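Local coordinates for protein Dye-decolorizing peroxidase Tfu_3078 (Thermobifida fusca, PDB 5FW4) that uses heme b and hydrogen peroxide to oxidise a broad range of compounds, most readily anthraquinone dyes, at residues V84-A90 against A210-S216. Sequence-based numbering, arbitrary orientation.
Sequences VIALDLA and ATAVRWS
The indole of W215 lies over the methyl group of A86: A86 CB sits 3.5 Å from the centroid of the W215 five-membered ring and 17° off its normal, which meets the criterion for a CH-pi contact. The ring gets there because W215 CG is tucked between its own backbone N and carbonyl carbon (chi1 59°), folding the indole back over the neighbouring strand; its six-membered end runs on alongside V84, with V84 CG1 3.9 Å from W215 CH2, while W215 NE1 is hydrogen-bonded to the carbonyl oxygen of G181. On the same side of the sheet, R214 extends from CG to NE and crosses D88. R214 NH1 donates to D88 OD2 at 2.8 Å, close to the guanidinium plane and on the syn side of the carboxylate, although the two planes are turned 64° apart. Both charged groups have second hydrogen bonds, D88 OD1 with the backbone N of D183 and R214 NE with the carbonyl oxygen of C180. An asparagine in place of D88 would probably leave the R214 guanidinium without its counter-charge and weaken its tie to strand 81-89. On the opposite face I85 CG2 meets V213 CG2 at 3.9 Å, and W363 of the second subunit packs on I85, V213 and S216. Backbone evidence explains why R214 and W215 both face A86. A86 O accepts from R214 N (2.7 Å) and W215 N (3.3 Å), both approaching from one face of its carbonyl plane, and the register slips by one residue between A86 and L87. This is a classic beta bulge, set between antiparallel strands 81-89 and 211-220 in the N-terminal four-stranded sheet of the ferredoxin-like DyP peroxidase fold.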
ATOM      1  N   VAL A  84       6.299   4.971   7.339  1.00 20.41           N
ATOM      2  CA  VAL A  84       7.403   5.786   7.843  1.00 20.45           C
ATOM      3  C   VAL A  84       7.162   7.185   7.344  1.00 21.35           C
ATOM      4  O   VAL A  84       7.051   7.418   6.146  1.00 19.74           O
ATOM      5  CB  VAL A  84       8.767   5.253   7.380  1.00 20.63           C
ATOM      6  CG1 VAL A  84       9.886   6.229   7.759  1.00 20.41           C
ATOM      7  CG2 VAL A  84       8.963   3.873   7.962  1.00 21.06           C
ATOM      8  N   ILE A  85       7.047   8.118   8.300  1.00 21.52           N
ATOM      9  CA  ILE A  85       6.686   9.513   8.036  1.00 20.77           C
ATOM     10  C   ILE A  85       7.758  10.417   8.670  1.00 20.59           C
ATOM     11  O   ILE A  85       8.057  10.318   9.862  1.00 21.09           O
ATOM     12  CB  ILE A  85       5.325   9.875   8.640  1.00 21.46           C
ATOM     13  CG1 ILE A  85       4.253   8.872   8.227  1.00 22.04           C
ATOM     14  CG2 ILE A  85       4.940  11.314   8.270  1.00 21.16           C
ATOM     15  CD1 ILE A  85       2.999   8.965   9.070  1.00 23.72           C
ATOM     16  N   ALA A  86       8.382  11.230   7.831  1.00 20.55           N
ATOM     17  CA  ALA A  86       9.334  12.247   8.241  1.00 21.19           C
ATOM     18  C   ALA A  86       8.599  13.574   8.234  1.00 21.26           C
ATOM     19  O   ALA A  86       7.926  13.938   7.247  1.00 21.76           O
ATOM     20  CB  ALA A  86      10.524  12.311   7.307  1.00 21.02           C
ATOM     21  N   LEU A  87       8.757  14.295   9.324  1.00 20.90           N
ATOM     22  CA  LEU A  87       8.160  15.601   9.479  1.00 21.09           C
ATOM     23  C   LEU A  87       9.163  16.663   9.939  1.00 22.12           C
ATOM     24  O   LEU A  87      10.102  16.372  10.685  1.00 22.31           O
ATOM     25  CB  LEU A  87       7.011  15.506  10.499  1.00 21.01           C
ATOM     26  CG  LEU A  87       5.911  14.441  10.388  1.00 20.07           C
ATOM     27  CD1 LEU A  87       6.193  13.274  11.300  1.00 19.46           C
ATOM     28  CD2 LEU A  87       4.550  15.059  10.815  1.00 20.80           C
ATOM     29  N   ASP A  88       8.889  17.926   9.579  1.00 22.64           N
ATOM     30  CA  ASP A  88       9.664  19.064  10.000  1.00 22.43           C
ATOM     31  C   ASP A  88       8.754  19.889  10.881  1.00 24.38           C
ATOM     32  O   ASP A  88       7.519  19.796  10.749  1.00 22.42           O
ATOM     33  CB  ASP A  88      10.104  19.895   8.799  1.00 22.84           C
ATOM     34  CG  ASP A  88      11.151  19.158   7.946  1.00 23.04           C
ATOM     35  OD1 ASP A  88      11.841  18.357   8.568  1.00 22.32           O
ATOM     36  OD2 ASP A  88      11.228  19.371   6.712  1.00 24.15           O
ATOM     37  N   LEU A  89       9.366  20.663  11.768  1.00 24.95           N
ATOM     38  CA  LEU A  89       8.618  21.741  12.451  1.00 26.65           C
ATOM     39  C   LEU A  89       7.994  22.629  11.382  1.00 27.33           C
ATOM     40  O   LEU A  89       8.599  22.884  10.348  1.00 26.67           O
ATOM     41  CB  LEU A  89       9.562  22.538  13.326  1.00 27.93           C
ATOM     42  CG  LEU A  89      10.082  21.852  14.570  1.00 28.74           C
ATOM     43  CD1 LEU A  89      11.301  22.597  15.107  1.00 30.08           C
ATOM     44  CD2 LEU A  89       8.963  21.798  15.615  1.00 29.31           C
ATOM     45  N   ALA A  90       6.790  23.149  11.636  1.00 29.10           N
ATOM     46  CA  ALA A  90       6.142  24.029  10.698  1.00 28.73           C
ATOM     47  C   ALA A  90       7.060  25.207  10.340  1.00 29.60           C
ATOM     48  O   ALA A  90       7.824  25.679  11.160  1.00 28.90           O
ATOM     49  CB  ALA A  90       4.839  24.533  11.305  1.00 30.67           C
ATOM     50  N   ALA A 210       2.048  22.177  14.606  1.00 31.24           N
ATOM     51  CA  ALA A 210       3.451  22.321  14.944  1.00 29.55           C
ATOM     52  C   ALA A 210       4.416  21.732  13.894  1.00 27.80           C
ATOM     53  O   ALA A 210       5.621  22.015  13.933  1.00 26.66           O
ATOM     54  CB  ALA A 210       3.685  21.632  16.280  1.00 30.32           C
ATOM     55  N   THR A 211       3.892  20.915  12.991  1.00 26.19           N
ATOM     56  CA  THR A 211       4.757  20.126  12.084  1.00 25.32           C
ATOM     57  C   THR A 211       4.136  20.021  10.712  1.00 25.85           C
ATOM     58  O   THR A 211       2.926  20.313  10.541  1.00 27.48           O
ATOM     59  CB  THR A 211       4.944  18.709  12.627  1.00 24.66           C
ATOM     60  OG1 THR A 211       3.686  18.025  12.666  1.00 24.68           O
ATOM     61  CG2 THR A 211       5.613  18.695  14.014  1.00 24.82           C
ATOM     62  N   ALA A 212       4.946  19.587   9.731  1.00 24.26           N
ATOM     63  CA  ALA A 212       4.500  19.395   8.373  1.00 23.30           C
ATOM     64  C   ALA A 212       5.203  18.160   7.850  1.00 22.51           C
ATOM     65  O   ALA A 212       6.350  17.988   8.189  1.00 20.82           O
ATOM     66  CB  ALA A 212       4.899  20.576   7.507  1.00 24.44           C
ATOM     67  N   VAL A 213       4.515  17.353   7.043  1.00 21.31           N
ATOM     68  CA  VAL A 213       5.164  16.143   6.462  1.00 20.35           C
ATOM     69  C   VAL A 213       6.186  16.555   5.451  1.00 21.10           C
ATOM     70  O   VAL A 213       5.937  17.402   4.604  1.00 21.13           O
ATOM     71  CB  VAL A 213       4.149  15.142   5.882  1.00 19.51           C
ATOM     72  CG1 VAL A 213       4.833  13.944   5.231  1.00 18.04           C
ATOM     73  CG2 VAL A 213       3.303  14.568   6.988  1.00 20.09           C
ATOM     74  N   ARG A 214       7.363  15.926   5.529  1.00 22.59           N
ATOM     75  CA  ARG A 214       8.471  16.227   4.661  1.00 22.69           C
ATOM     76  C   ARG A 214       8.527  15.133   3.581  1.00 21.13           C
ATOM     77  O   ARG A 214       8.505  15.443   2.387  1.00 20.50           O
ATOM     78  CB  ARG A 214       9.771  16.259   5.428  1.00 24.18           C
ATOM     79  CG  ARG A 214      11.001  16.490   4.545  1.00 24.56           C
ATOM     80  CD  ARG A 214      12.246  16.341   5.394  1.00 26.20           C
ATOM     81  NE  ARG A 214      13.467  16.635   4.664  1.00 26.17           N
ATOM     82  CZ  ARG A 214      13.964  17.857   4.463  1.00 29.59           C
ATOM     83  NH1 ARG A 214      13.353  18.952   4.939  1.00 29.22           N
ATOM     84  NH2 ARG A 214      15.097  18.004   3.781  1.00 32.32           N
ATOM     85  N   TRP A 215       8.521  13.880   4.018  1.00 20.38           N
ATOM     86  CA  TRP A 215       8.314  12.744   3.106  1.00 20.22           C
ATOM     87  C   TRP A 215       7.735  11.599   3.868  1.00 18.90           C
ATOM     88  O   TRP A 215       7.895  11.492   5.074  1.00 18.99           O
ATOM     89  CB  TRP A 215       9.625  12.317   2.416  1.00 20.28           C
ATOM     90  CG  TRP A 215      10.720  11.906   3.339  1.00 21.47           C
ATOM     91  CD1 TRP A 215      11.712  12.689   3.829  1.00 22.03           C
ATOM     92  CD2 TRP A 215      10.929  10.602   3.896  1.00 22.45           C
ATOM     93  NE1 TRP A 215      12.529  11.961   4.649  1.00 22.09           N
ATOM     94  CE2 TRP A 215      12.077  10.677   4.707  1.00 22.12           C
ATOM     95  CE3 TRP A 215      10.272   9.371   3.762  1.00 22.00           C
ATOM     96  CZ2 TRP A 215      12.570   9.577   5.406  1.00 22.30           C
ATOM     97  CZ3 TRP A 215      10.761   8.276   4.446  1.00 20.93           C
ATOM     98  CH2 TRP A 215      11.900   8.385   5.265  1.00 21.69           C
ATOM     99  N   SER A 216       7.063  10.723   3.163  1.00 18.92           N
ATOM    100  CA  SER A 216       6.580   9.486   3.780  1.00 19.89           C
ATOM    101  C   SER A 216       6.560   8.332   2.805  1.00 18.85           C
ATOM    102  O   SER A 216       6.423   8.546   1.613  1.00 21.05           O
ATOM    103  CB  SER A 216       5.144   9.635   4.286  1.00 19.58           C
ATOM    104  OG  SER A 216       4.302   9.852   3.193  1.00 21.89           O
TER